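Replication protein B (PDB 3H20) acts as the primase of plasmid RSF1010, a nucleotidyltransferase that probably joins nucleoside triphosphates on single-stranded DNA to start replication. Local coordinates at residues A9-Q13 against R145-F149; E20-I24 against E38-V44; D60-A66 against R141-L146; R70-V74 against R120-A124; P94-T100 against V166-K172. The contacts are given in a common frame with arbitrary orientation. Residues are numbered along the deposited sequence.

In the fold
Contact 1 opens on the first helix, 6-17, and closes 132 residues later on the loop after strand 144-145, so it spans most of the N-terminal primase domain. Within that span, contact 2 is a local hairpin closure, finished before contact 3 opens at 60-66. Contact 3 ends beside contact 1 and shares R145 and L146 with it; contact 4, which sets helix 117-130 on strand 73-79, falls wholly between its two segments. Contact 5 opens at 94-100 but closes only at 166-172, and so crosses contacts 1, 3 and 4. Contacts 2 and 3 build one four-stranded antiparallel sheet, contacts 4 and 5 involve the other, and contact 1 sits between them near the diphosphate.

Contact 1 (A9-Q13 against R145-F149); sequences AIGRQ and RLAGF. With DPO (diphosphate), chain E.
Here a helix packs on an extended loop in the primase domain: A9-Q13, part of helix 6-17, lies against R145-F149, the chain leaving strand 144-145. The closest CA pair is A9 and G148, 5.7 Å apart. Q13 does the polar work. With chi1 and chi2 both t and its amide nearly in line (chi3 -13°), it clamps the loop backbone at two points: A147 N donates to OE1 of Q13 (2.8 Å), and Q13 NE2 donates to R145 O (3.2 Å). One turn back, I10 (m, t) sets CG1 4.0 Å from L146 CD2, with L146 in t, p, while CB of A9 meets CB of A147 at 4.1 Å. G148 has phi/psi 104/6, where a CB would jam against the preceding carbonyl. R145 (m, m, t) turns its end from the helix to the diphosphate, salt-bridged to D60 and donating from NH1 to O4 of the diphosphate at 3.0 Å. F149 (chi1 m, chi2 -80°) brings its ring tip CZ to 3.7 Å from I10 CD1.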
# COMPACT_ATOMS: atom_id res chain seq x y z
N ALA A 9 11.50 -17.89 27.31
CA ALA A 9 11.40 -16.65 26.54
C ALA A 9 10.14 -16.62 25.67
O ALA A 9 9.43 -15.61 25.60
CB ALA A 9 12.64 -16.43 25.67
N ILE A 10 9.88 -17.73 24.97
CA ILE A 10 8.67 -17.84 24.14
C ILE A 10 7.43 -17.63 25.01
O ILE A 10 6.56 -16.82 24.67
CB ILE A 10 8.61 -19.21 23.40
CG1 ILE A 10 9.72 -19.31 22.35
CG2 ILE A 10 7.23 -19.43 22.71
CD1 ILE A 10 9.99 -20.77 21.85
N GLY A 11 7.36 -18.35 26.13
CA GLY A 11 6.26 -18.22 27.08
C GLY A 11 6.00 -16.79 27.56
O GLY A 11 4.85 -16.35 27.56
N ARG A 12 7.05 -16.08 27.97
CA ARG A 12 6.93 -14.67 28.36
C ARG A 12 6.52 -13.75 27.21
O ARG A 12 5.72 -12.84 27.42
CB ARG A 12 8.22 -14.12 28.97
CG ARG A 12 8.54 -14.68 30.34
CD ARG A 12 9.89 -14.16 30.85
NE ARG A 12 10.19 -14.77 32.15
CZ ARG A 12 11.29 -14.54 32.87
NH1 ARG A 12 12.23 -13.70 32.45
NH2 ARG A 12 11.43 -15.15 34.04
N GLN A 13 7.06 -13.99 26.01
CA GLN A 13 6.71 -13.17 24.83
C GLN A 13 5.24 -13.33 24.43
O GLN A 13 4.54 -12.33 24.21
CB GLN A 13 7.66 -13.43 23.63
CG GLN A 13 7.32 -12.58 22.37
CD GLN A 13 8.42 -12.55 21.29
OE1 GLN A 13 9.57 -12.96 21.52
NE2 GLN A 13 8.06 -12.02 20.11
N ARG A 145 10.40 -10.66 15.22
CA ARG A 145 11.19 -11.82 15.61
C ARG A 145 10.64 -12.46 16.88
O ARG A 145 10.18 -11.77 17.79
CB ARG A 145 12.66 -11.43 15.82
CG ARG A 145 13.36 -10.97 14.55
CD ARG A 145 13.51 -12.11 13.56
NE ARG A 145 14.58 -11.87 12.59
CZ ARG A 145 15.62 -12.67 12.40
NH1 ARG A 145 16.54 -12.37 11.50
NH2 ARG A 145 15.73 -13.79 13.12
N LEU A 146 10.69 -13.79 16.93
CA LEU A 146 10.39 -14.52 18.16
C LEU A 146 11.65 -14.78 18.97
O LEU A 146 12.63 -15.31 18.46
CB LEU A 146 9.69 -15.84 17.83
CG LEU A 146 9.28 -16.70 19.03
CD1 LEU A 146 8.12 -16.06 19.78
CD2 LEU A 146 8.91 -18.11 18.58
N ALA A 147 11.61 -14.41 20.25
CA ALA A 147 12.76 -14.56 21.13
C ALA A 147 13.08 -16.03 21.37
O ALA A 147 12.20 -16.88 21.31
CB ALA A 147 12.52 -13.84 22.45
N GLY A 148 14.35 -16.32 21.64
CA GLY A 148 14.78 -17.68 22.01
C GLY A 148 15.49 -18.43 20.90
O GLY A 148 15.80 -19.63 21.05
N PHE A 149 15.75 -17.73 19.79
CA PHE A 149 16.32 -18.33 18.58
C PHE A 149 17.49 -17.49 18.07
O PHE A 149 17.60 -16.31 18.38
CB PHE A 149 15.23 -18.46 17.49
CG PHE A 149 14.09 -19.35 17.89
CD1 PHE A 149 14.22 -20.75 17.81
CD2 PHE A 149 12.91 -18.81 18.40
CE1 PHE A 149 13.18 -21.58 18.21
CE2 PHE A 149 11.87 -19.64 18.80
CZ PHE A 149 12.00 -21.03 18.70
P1 DPO E . 14.65 -9.39 9.52
O1 DPO E . 14.90 -8.03 8.70
O2 DPO E . 14.30 -10.48 8.54
O3 DPO E . 13.69 -9.07 10.65
O4 DPO E . 16.11 -9.70 10.14
P2 DPO E . 16.96 -8.61 10.98
O5 DPO E . 17.32 -7.54 9.97
O6 DPO E . 16.01 -8.18 12.08
O7 DPO E . 18.16 -9.39 11.46

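Contact 2 (E20-I24 against E38-V44); sequences ERFDI and EWSAAEV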
# COMPACT_ATOMS: atom_id res chain seq x y z
N GLU A 20 -4.70 -14.84 21.53
CA GLU A 20 -5.12 -16.24 21.56
C GLU A 20 -4.41 -17.04 20.47
O GLU A 20 -4.03 -18.20 20.70
CB GLU A 20 -6.64 -16.37 21.42
CG GLU A 20 -7.42 -15.74 22.58
CD GLU A 20 -7.30 -16.52 23.89
OE1 GLU A 20 -6.76 -17.66 23.89
OE2 GLU A 20 -7.77 -16.00 24.92
N ARG A 21 -4.25 -16.44 19.28
CA ARG A 21 -3.62 -17.15 18.15
C ARG A 21 -2.57 -16.28 17.44
O ARG A 21 -2.70 -15.05 17.38
CB ARG A 21 -4.69 -17.64 17.16
CG ARG A 21 -5.71 -18.63 17.74
CD ARG A 21 -6.62 -19.24 16.67
NE ARG A 21 -5.95 -20.24 15.85
CZ ARG A 21 -5.80 -21.52 16.19
NH1 ARG A 21 -6.27 -21.99 17.33
NH2 ARG A 21 -5.17 -22.34 15.36
N PHE A 22 -1.55 -16.95 16.88
CA PHE A 22 -0.39 -16.30 16.28
C PHE A 22 -0.06 -16.94 14.92
O PHE A 22 -0.31 -18.14 14.72
CB PHE A 22 0.85 -16.51 17.17
CG PHE A 22 0.73 -15.90 18.57
CD1 PHE A 22 0.18 -16.64 19.62
CD2 PHE A 22 1.18 -14.61 18.82
CE1 PHE A 22 0.08 -16.09 20.90
CE2 PHE A 22 1.08 -14.04 20.10
CZ PHE A 22 0.53 -14.80 21.14
N ASP A 23 0.50 -16.16 14.01
CA ASP A 23 1.18 -16.70 12.84
C ASP A 23 2.65 -16.85 13.20
O ASP A 23 3.26 -15.91 13.71
CB ASP A 23 1.07 -15.77 11.63
CG ASP A 23 -0.33 -15.63 11.13
OD1 ASP A 23 -1.09 -16.63 11.19
OD2 ASP A 23 -0.67 -14.52 10.66
N ILE A 24 3.20 -18.04 12.96
CA ILE A 24 4.63 -18.26 13.10
C ILE A 24 5.21 -18.41 11.69
O ILE A 24 4.72 -19.21 10.89
CB ILE A 24 4.96 -19.52 13.95
CG1 ILE A 24 4.49 -19.36 15.41
CG2 ILE A 24 6.46 -19.88 13.87
CD1 ILE A 24 5.19 -18.25 16.22
N GLU A 38 -0.45 -21.14 11.49
CA GLU A 38 -1.26 -20.46 12.50
C GLU A 38 -1.54 -21.40 13.67
O GLU A 38 -2.07 -22.50 13.48
CB GLU A 38 -2.57 -19.92 11.92
CG GLU A 38 -3.36 -19.04 12.91
CD GLU A 38 -4.78 -18.78 12.46
OE1 GLU A 38 -4.98 -18.15 11.39
OE2 GLU A 38 -5.72 -19.19 13.18
N TRP A 39 -1.19 -20.94 14.87
CA TRP A 39 -1.19 -21.76 16.09
C TRP A 39 -1.68 -20.98 17.32
O TRP A 39 -1.35 -19.80 17.46
CB TRP A 39 0.24 -22.23 16.39
CG TRP A 39 0.80 -23.30 15.47
CD1 TRP A 39 0.12 -24.28 14.83
CD2 TRP A 39 2.19 -23.50 15.16
NE1 TRP A 39 0.98 -25.08 14.11
CE2 TRP A 39 2.26 -24.62 14.30
CE3 TRP A 39 3.38 -22.84 15.52
CZ2 TRP A 39 3.48 -25.10 13.78
CZ3 TRP A 39 4.59 -23.32 15.00
CH2 TRP A 39 4.62 -24.44 14.14
N SER A 40 -2.41 -21.64 18.22
CA SER A 40 -2.64 -21.08 19.56
C SER A 40 -1.29 -20.93 20.29
O SER A 40 -0.30 -21.53 19.87
CB SER A 40 -3.58 -21.97 20.39
OG SER A 40 -3.01 -23.25 20.60
N ALA A 41 -1.26 -20.12 21.35
CA ALA A 41 -0.07 -20.03 22.19
C ALA A 41 0.40 -21.42 22.68
O ALA A 41 1.61 -21.71 22.65
CB ALA A 41 -0.33 -19.09 23.39
N ALA A 42 -0.54 -22.28 23.09
CA ALA A 42 -0.23 -23.65 23.51
C ALA A 42 0.44 -24.45 22.39
O ALA A 42 1.36 -25.25 22.65
CB ALA A 42 -1.51 -24.36 24.00
N GLU A 43 -0.04 -24.26 21.16
CA GLU A 43 0.52 -24.94 19.99
C GLU A 43 1.91 -24.42 19.60
O GLU A 43 2.75 -25.19 19.15
CB GLU A 43 -0.46 -24.89 18.79
CG GLU A 43 -1.77 -25.66 19.01
CD GLU A 43 -2.82 -25.41 17.93
OE1 GLU A 43 -2.82 -24.34 17.30
OE2 GLU A 43 -3.67 -26.30 17.72
N VAL A 44 2.17 -23.12 19.80
CA VAL A 44 3.51 -22.54 19.57
C VAL A 44 4.52 -23.24 20.49
O VAL A 44 5.57 -23.71 20.04
CB VAL A 44 3.55 -21.01 19.80
CG1 VAL A 44 4.96 -20.45 19.56
CG2 VAL A 44 2.52 -20.28 18.90
O HOH W 1 -6.11 -24.75 17.52
O HOH W 2 -4.05 -24.63 14.90
O HOH W 3 -3.50 -16.14 10.43
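At the heart of this beta hairpin, F22 and I24 meet the side chains of W39, A41 and V44. CB of A41 lies at the ring edge of F22, 3.9 Å from CE1, while I24 places CG1 3.7 Å from W39 CE3 and CD1 4.0 Å from V44 CG1. The backbone holds them in register: F22 and W39 are the antiparallel hydrogen-bonded pair (F22 N to W39 O and W39 N to F22 O, both 2.9 Å), flanked by the non-hydrogen-bonded pairs R21-S40 and D23-E38. Strand gives way to helix through a capping box, in which S40 N donates to E43 OE1 (2.9 Å) and E43 N to S40 OG (3.2 Å). On the outer face R21 NE bridges E38 OE2 at 2.9 Å. A longer salt bridge joins R21 NH2 to E43 OE1 at 3.6 Å, and waters link R21 to both residues. Another water separates the like charges of D23 and E38, hydrogen-bonding D23 OD1 (2.6 Å) and E38 OE1 (2.7 Å); D23 OD2 is salt-bridged to R141 and R64. The apolar face packs on L14 and M17 of helix 6-17, on I63 of strand 59-65 and on L51 and W50 of helix 48-56.

Contact 3 (D60-A66 against R141-L146); sequences DVYIRPA and RHYGRL. With DPO (diphosphate), chain E.
The segments pair as antiparallel neighbours in a four-stranded sheet, strand 59-65 against the short edge strand 144-145, and both feed the diphosphate pocket. D60 (chi1 m) salt-bridges R145, OD1 to NH2 at 2.7 Å. V61 O accepts from L146 N (3.2 Å). Y62 and R145 form a non-hydrogen-bonded pair, CA atoms 4.5 Å apart; with Y62 at chi1 m and R145 at m, m, t, both ends reach the diphosphate, Y62 OH donating to O2 (2.6 Å) and R145 NH1 to O4 (3.0 Å). N151 and K153 complete the site. I63 and G144 are the hydrogen-bonded pair, I63 N to G144 O 2.7 Å and G144 N to I63 O 2.9 Å; CD1 of I63 (t, t) meets L146 CD1 at 3.7 Å. R64 (p, t, t) lays its guanidinium flat on the Y143 ring, a cation-pi stack with planes at 4° and centres 4.1 Å apart. Its NH1 donates to R141 O (2.7 Å), and NH2 of R141 lies over its opposite face, 3.1 Å from R64 NH2, two like charges that D23 salt-bridges in turn. Strand 21-28 pairs along the other edge of 59-65, while helix 6-17 packs on I63 through Q13, L14 and M17.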
# COMPACT_ATOMS: atom_id res chain seq x y z
N ASP A 60 15.32 -18.47 10.09
CA ASP A 60 14.87 -17.45 11.06
C ASP A 60 13.41 -17.70 11.45
O ASP A 60 12.62 -18.23 10.64
CB ASP A 60 15.05 -16.03 10.50
CG ASP A 60 16.51 -15.63 10.37
OD1 ASP A 60 17.15 -15.38 11.42
OD2 ASP A 60 17.01 -15.56 9.24
N VAL A 61 13.07 -17.35 12.69
CA VAL A 61 11.75 -17.61 13.27
C VAL A 61 11.05 -16.28 13.60
O VAL A 61 11.56 -15.47 14.38
CB VAL A 61 11.83 -18.50 14.55
CG1 VAL A 61 10.43 -18.90 15.04
CG2 VAL A 61 12.70 -19.75 14.30
N TYR A 62 9.87 -16.10 13.01
CA TYR A 62 9.12 -14.84 13.08
C TYR A 62 7.74 -15.05 13.69
O TYR A 62 7.22 -16.18 13.71
CB TYR A 62 8.95 -14.25 11.68
CG TYR A 62 10.24 -13.91 10.96
CD1 TYR A 62 10.85 -12.66 11.13
CD2 TYR A 62 10.84 -14.81 10.10
CE1 TYR A 62 12.03 -12.33 10.46
CE2 TYR A 62 12.02 -14.50 9.43
CZ TYR A 62 12.61 -13.26 9.61
OH TYR A 62 13.78 -12.97 8.95
N ILE A 63 7.15 -13.97 14.19
CA ILE A 63 5.87 -14.05 14.91
C ILE A 63 5.05 -12.77 14.74
O ILE A 63 5.60 -11.66 14.65
CB ILE A 63 6.05 -14.41 16.44
CG1 ILE A 63 4.69 -14.69 17.11
CG2 ILE A 63 6.79 -13.29 17.22
CD1 ILE A 63 4.76 -15.14 18.56
N ARG A 64 3.74 -12.95 14.63
CA ARG A 64 2.78 -11.85 14.64
C ARG A 64 1.44 -12.41 15.13
O ARG A 64 1.22 -13.63 15.08
CB ARG A 64 2.63 -11.22 13.25
CG ARG A 64 2.03 -12.16 12.18
CD ARG A 64 2.00 -11.53 10.79
NE ARG A 64 1.46 -12.48 9.82
CZ ARG A 64 1.61 -12.41 8.50
NH1 ARG A 64 2.29 -11.42 7.93
NH2 ARG A 64 1.08 -13.36 7.72
N PRO A 65 0.53 -11.52 15.59
CA PRO A 65 -0.83 -11.98 15.86
C PRO A 65 -1.48 -12.56 14.61
O PRO A 65 -1.19 -12.10 13.49
CB PRO A 65 -1.55 -10.70 16.33
CG PRO A 65 -0.43 -9.81 16.85
CD PRO A 65 0.72 -10.09 15.91
N ALA A 66 -2.31 -13.58 14.79
CA ALA A 66 -3.00 -14.20 13.66
C ALA A 66 -3.94 -13.19 12.99
O ALA A 66 -4.40 -12.25 13.63
CB ALA A 66 -3.77 -15.43 14.11
N ARG A 141 0.28 -6.04 9.39
CA ARG A 141 0.55 -7.48 9.30
C ARG A 141 2.05 -7.84 9.24
O ARG A 141 2.42 -8.89 8.73
CB ARG A 141 -0.19 -8.08 8.11
CG ARG A 141 -1.71 -8.09 8.25
CD ARG A 141 -2.18 -9.21 9.18
NE ARG A 141 -2.14 -10.52 8.54
CZ ARG A 141 -1.90 -11.67 9.18
NH1 ARG A 141 -1.67 -11.66 10.49
NH2 ARG A 141 -1.88 -12.82 8.51
N HIS A 142 2.91 -6.97 9.76
CA HIS A 142 4.35 -7.23 9.63
C HIS A 142 4.84 -8.19 10.69
O HIS A 142 4.41 -8.13 11.84
CB HIS A 142 5.16 -5.94 9.67
CG HIS A 142 6.52 -6.08 9.06
ND1 HIS A 142 6.74 -5.96 7.70
CD2 HIS A 142 7.72 -6.37 9.61
CE1 HIS A 142 8.02 -6.16 7.45
NE2 HIS A 142 8.64 -6.40 8.59
N TYR A 143 5.74 -9.08 10.29
CA TYR A 143 6.34 -10.06 11.18
C TYR A 143 7.41 -9.40 12.06
O TYR A 143 8.23 -8.63 11.56
CB TYR A 143 6.97 -11.20 10.37
CG TYR A 143 6.10 -12.41 10.13
CD1 TYR A 143 5.56 -13.13 11.19
CD2 TYR A 143 5.83 -12.85 8.83
CE1 TYR A 143 4.78 -14.26 10.98
CE2 TYR A 143 5.05 -13.99 8.61
CZ TYR A 143 4.52 -14.68 9.69
OH TYR A 143 3.75 -15.81 9.47
N GLY A 144 7.39 -9.71 13.35
CA GLY A 144 8.54 -9.50 14.20
C GLY A 144 9.30 -10.78 14.49
O GLY A 144 8.89 -11.86 14.07
N ARG A 145 10.40 -10.66 15.22
CA ARG A 145 11.19 -11.82 15.61
C ARG A 145 10.64 -12.46 16.88
O ARG A 145 10.18 -11.77 17.79
CB ARG A 145 12.66 -11.43 15.82
CG ARG A 145 13.36 -10.97 14.55
CD ARG A 145 13.51 -12.11 13.56
NE ARG A 145 14.58 -11.87 12.59
CZ ARG A 145 15.62 -12.67 12.40
NH1 ARG A 145 16.54 -12.37 11.50
NH2 ARG A 145 15.73 -13.79 13.12
N LEU A 146 10.69 -13.79 16.93
CA LEU A 146 10.39 -14.52 18.16
C LEU A 146 11.65 -14.78 18.97
O LEU A 146 12.63 -15.31 18.46
CB LEU A 146 9.69 -15.84 17.83
CG LEU A 146 9.28 -16.70 19.03
CD1 LEU A 146 8.12 -16.06 19.78
CD2 LEU A 146 8.91 -18.11 18.58
P1 DPO E . 14.65 -9.39 9.52
O1 DPO E . 14.90 -8.03 8.70
O2 DPO E . 14.30 -10.48 8.54
O3 DPO E . 13.69 -9.07 10.65
O4 DPO E . 16.11 -9.70 10.14
P2 DPO E . 16.96 -8.61 10.98
O5 DPO E . 17.32 -7.54 9.97
O6 DPO E . 16.01 -8.18 12.08
O7 DPO E . 18.16 -9.39 11.46
O HOH W 4 13.79 -14.97 15.89
O HOH W 5 -1.11 -9.58 12.37

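Contact 4 (R70-V74 against R120-A124); sequences RHGLV and RGQIA
This is a buried helix-on-strand contact without direct hydrogen bonds: one turn of helix 117-130, residues R120-A124, rests on the start of strand 73-79, an outermost strand of its four-stranded sheet. The closest CA atoms, V74 and A124, are 5.9 Å apart. V74 (chi1 t) points at the helix, with CG1 3.7 Å from A124 CB and CG2 4.3 Å from CG2 of I123 (m, t). R120 (m, t, m, chi4 106°) runs back along the strand, its CD 3.7 Å from L73 O, until its guanidinium faces the H71 ring, NE2 of H71 being 3.4 Å from R120 CZ. H71 takes chi1 p and chi2 96°, so that its ND1 can accept from L73 N at 3.1 Å. One water joins R120 NH2 to L73 O, 2.8 Å from each, and R120 NE is held by A115 O. Because ND1 accepts a hydrogen bond from L73 N, it carries no proton of its own, so the imidazole is not doubly protonated and the arginine cation lies against a neutral ring.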
# COMPACT_ATOMS: atom_id res chain seq x y z
N ARG A 70 -8.43 -10.28 17.36
CA ARG A 70 -8.78 -8.94 17.82
C ARG A 70 -7.73 -8.51 18.82
O ARG A 70 -7.57 -9.14 19.87
CB ARG A 70 -10.19 -8.92 18.43
N HIS A 71 -6.97 -7.48 18.45
CA HIS A 71 -5.84 -7.02 19.24
C HIS A 71 -5.52 -5.58 18.89
O HIS A 71 -6.05 -5.03 17.90
CB HIS A 71 -4.61 -7.92 18.98
CG HIS A 71 -4.00 -7.76 17.62
ND1 HIS A 71 -2.92 -6.93 17.37
CD2 HIS A 71 -4.31 -8.34 16.43
CE1 HIS A 71 -2.61 -7.00 16.09
NE2 HIS A 71 -3.44 -7.85 15.50
N GLY A 72 -4.67 -4.96 19.71
CA GLY A 72 -4.22 -3.58 19.48
C GLY A 72 -2.71 -3.44 19.51
O GLY A 72 -2.19 -2.41 19.91
N LEU A 73 -2.00 -4.48 19.08
CA LEU A 73 -0.53 -4.52 19.07
C LEU A 73 0.05 -3.95 17.78
O LEU A 73 -0.39 -4.33 16.69
CB LEU A 73 -0.05 -5.97 19.19
CG LEU A 73 0.66 -6.44 20.46
CD1 LEU A 73 -0.00 -5.94 21.74
CD2 LEU A 73 0.79 -7.97 20.45
N VAL A 74 1.01 -3.05 17.91
CA VAL A 74 1.65 -2.41 16.74
C VAL A 74 3.17 -2.58 16.81
O VAL A 74 3.79 -2.17 17.79
CB VAL A 74 1.27 -0.90 16.66
CG1 VAL A 74 2.02 -0.20 15.53
CG2 VAL A 74 -0.24 -0.76 16.44
N ARG A 120 -4.56 0.22 13.05
CA ARG A 120 -3.23 -0.29 13.40
C ARG A 120 -2.16 0.05 12.36
O ARG A 120 -1.03 0.39 12.71
CB ARG A 120 -3.28 -1.79 13.65
CG ARG A 120 -3.88 -2.15 15.02
CD ARG A 120 -3.73 -3.62 15.35
NE ARG A 120 -4.71 -4.42 14.63
CZ ARG A 120 -4.43 -5.19 13.59
NH1 ARG A 120 -5.39 -5.88 13.00
NH2 ARG A 120 -3.19 -5.27 13.15
N GLY A 121 -2.52 -0.04 11.08
CA GLY A 121 -1.59 0.27 10.00
C GLY A 121 -1.23 1.74 9.99
O GLY A 121 -0.07 2.10 9.78
N GLN A 122 -2.23 2.59 10.23
CA GLN A 122 -2.01 4.03 10.33
C GLN A 122 -1.09 4.36 11.50
O GLN A 122 -0.18 5.17 11.35
CB GLN A 122 -3.35 4.77 10.46
CG GLN A 122 -3.25 6.30 10.49
CD GLN A 122 -3.02 6.93 9.11
OE1 GLN A 122 -3.30 6.32 8.07
NE2 GLN A 122 -2.53 8.16 9.10
N ILE A 123 -1.33 3.71 12.64
CA ILE A 123 -0.49 3.95 13.83
C ILE A 123 0.93 3.43 13.61
O ILE A 123 1.89 4.09 13.99
CB ILE A 123 -1.14 3.37 15.13
CG1 ILE A 123 -2.44 4.11 15.45
CG2 ILE A 123 -0.18 3.50 16.32
CD1 ILE A 123 -3.35 3.39 16.45
N ALA A 124 1.06 2.26 12.97
CA ALA A 124 2.38 1.71 12.63
C ALA A 124 3.22 2.70 11.81
O ALA A 124 4.41 2.90 12.10
CB ALA A 124 2.23 0.37 11.91
O HOH W 6 -0.62 -4.37 13.87

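Contact 5 (P94-T100 against V166-K172); sequences PALVVET and VLLRESK
E99, V97 and E170 bury more surface than any other residues of this antiparallel strand pair, with strand 96-99 beside 167-170, axes 4.6 Å apart and N-to-C directions at 142°. E99 and L167 form a hydrogen-bonded pair (E99 N to L167 O 2.8 Å, L167 N to E99 O 3.0 Å). The E99 side chain, t, t, extends to R169 (m, m, t), making a salt bridge from OE1 to NE at 2.7 Å. V97 sits opposite a classic beta bulge: its O accepts from R169 N (2.8 Å) and weakly from E170 N (3.4 Å), while V97 N donates to E170 O (2.9 Å). R169 at phi/psi -93/-35 supplies the extra residue. E170 (p, t) packs CG 3.4 Å from CG2 of V97 (chi1 t); two waters each bridge its OE2 to P94 O, and its OE1 is salt-bridged to K88. On the other face V98 (chi1 t) sets CG1 3.4 Å from V166 CG1 and CG2 3.9 Å from L168 CD1. Strand 104-110 pairs along the far edge of 96-99, leaving 167-170 outermost in the sheet; L84 of helix 81-89 packs on V97, and helix 6-17 meets L96 and L168.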
# COMPACT_ATOMS: atom_id res chain seq x y z
N PRO A 94 6.53 0.47 25.40
CA PRO A 94 6.43 -0.85 24.75
C PRO A 94 5.69 -1.85 25.63
O PRO A 94 5.88 -1.87 26.84
CB PRO A 94 7.90 -1.26 24.59
CG PRO A 94 8.64 0.02 24.50
CD PRO A 94 7.92 0.98 25.40
N ALA A 95 4.86 -2.68 25.01
CA ALA A 95 4.30 -3.85 25.68
C ALA A 95 5.32 -4.98 25.77
O ALA A 95 5.27 -5.80 26.69
CB ALA A 95 3.05 -4.33 24.96
N LEU A 96 6.25 -5.01 24.82
CA LEU A 96 7.45 -5.83 24.94
C LEU A 96 8.57 -5.32 24.05
O LEU A 96 8.32 -4.64 23.05
CB LEU A 96 7.13 -7.29 24.60
CG LEU A 96 6.51 -7.54 23.22
CD1 LEU A 96 7.01 -8.84 22.63
CD2 LEU A 96 4.99 -7.54 23.32
N VAL A 97 9.81 -5.63 24.42
CA VAL A 97 10.97 -5.25 23.61
C VAL A 97 11.80 -6.49 23.31
O VAL A 97 12.09 -7.29 24.20
CB VAL A 97 11.86 -4.20 24.36
CG1 VAL A 97 13.13 -3.84 23.54
CG2 VAL A 97 11.06 -2.92 24.66
N VAL A 98 12.19 -6.64 22.04
CA VAL A 98 13.01 -7.74 21.57
C VAL A 98 14.31 -7.19 20.95
O VAL A 98 14.27 -6.29 20.09
CB VAL A 98 12.22 -8.62 20.56
CG1 VAL A 98 13.14 -9.59 19.80
CG2 VAL A 98 11.08 -9.41 21.28
N GLU A 99 15.45 -7.70 21.40
CA GLU A 99 16.74 -7.37 20.80
C GLU A 99 17.02 -8.38 19.69
O GLU A 99 17.20 -9.57 19.95
CB GLU A 99 17.85 -7.39 21.85
CG GLU A 99 19.22 -6.83 21.36
CD GLU A 99 20.18 -6.49 22.52
OE1 GLU A 99 19.95 -6.98 23.65
OE2 GLU A 99 21.17 -5.75 22.30
N THR A 100 17.04 -7.90 18.45
CA THR A 100 17.15 -8.77 17.27
C THR A 100 18.60 -9.08 16.91
O THR A 100 18.91 -10.15 16.37
CB THR A 100 16.44 -8.13 16.06
OG1 THR A 100 16.99 -6.83 15.82
CG2 THR A 100 14.95 -8.01 16.32
N VAL A 166 18.36 -13.84 19.53
CA VAL A 166 17.23 -12.91 19.66
C VAL A 166 16.72 -12.97 21.11
O VAL A 166 16.29 -14.02 21.58
CB VAL A 166 16.11 -13.25 18.64
CG1 VAL A 166 14.92 -12.28 18.76
CG2 VAL A 166 16.66 -13.25 17.21
N LEU A 167 16.77 -11.84 21.82
CA LEU A 167 16.49 -11.83 23.26
C LEU A 167 15.25 -11.02 23.62
O LEU A 167 15.04 -9.95 23.06
CB LEU A 167 17.69 -11.25 24.03
CG LEU A 167 19.04 -11.94 23.76
CD1 LEU A 167 20.20 -11.11 24.30
CD2 LEU A 167 19.07 -13.35 24.30
N LEU A 168 14.45 -11.54 24.55
CA LEU A 168 13.34 -10.77 25.12
C LEU A 168 13.86 -9.88 26.25
O LEU A 168 14.25 -10.37 27.30
CB LEU A 168 12.24 -11.69 25.66
CG LEU A 168 10.94 -11.02 26.12
CD1 LEU A 168 10.16 -10.43 24.94
CD2 LEU A 168 10.08 -12.05 26.88
N ARG A 169 13.85 -8.57 26.03
CA ARG A 169 14.47 -7.61 26.97
C ARG A 169 13.50 -7.06 28.02
O ARG A 169 13.89 -6.78 29.16
CB ARG A 169 15.15 -6.46 26.20
CG ARG A 169 16.39 -6.89 25.43
CD ARG A 169 17.30 -7.74 26.31
NE ARG A 169 18.70 -7.67 25.91
CZ ARG A 169 19.67 -8.41 26.45
NH1 ARG A 169 19.40 -9.29 27.41
NH2 ARG A 169 20.93 -8.26 26.02
N GLU A 170 12.25 -6.87 27.62
CA GLU A 170 11.18 -6.52 28.58
C GLU A 170 9.83 -7.00 28.05
O GLU A 170 9.68 -7.25 26.85
CB GLU A 170 11.20 -5.03 28.96
CG GLU A 170 10.86 -4.05 27.90
CD GLU A 170 10.80 -2.63 28.45
OE1 GLU A 170 11.87 -1.97 28.50
OE2 GLU A 170 9.69 -2.18 28.83
N SER A 171 8.87 -7.16 28.96
CA SER A 171 7.61 -7.82 28.60
C SER A 171 6.49 -7.48 29.58
O SER A 171 5.79 -8.37 30.08
CB SER A 171 7.84 -9.35 28.52
OG SER A 171 8.27 -9.87 29.77
N LYS A 172 6.32 -6.19 29.85
CA LYS A 172 5.32 -5.70 30.80
C LYS A 172 3.88 -5.97 30.37
O LYS A 172 3.03 -6.24 31.22
CB LYS A 172 5.50 -4.21 31.05
CG LYS A 172 6.72 -3.84 31.90
CD LYS A 172 6.96 -2.34 31.85
CE LYS A 172 8.16 -1.95 32.70
NZ LYS A 172 8.35 -0.46 32.70
O HOH W 7 7.51 -3.92 28.12
O HOH W 8 7.76 -0.33 28.45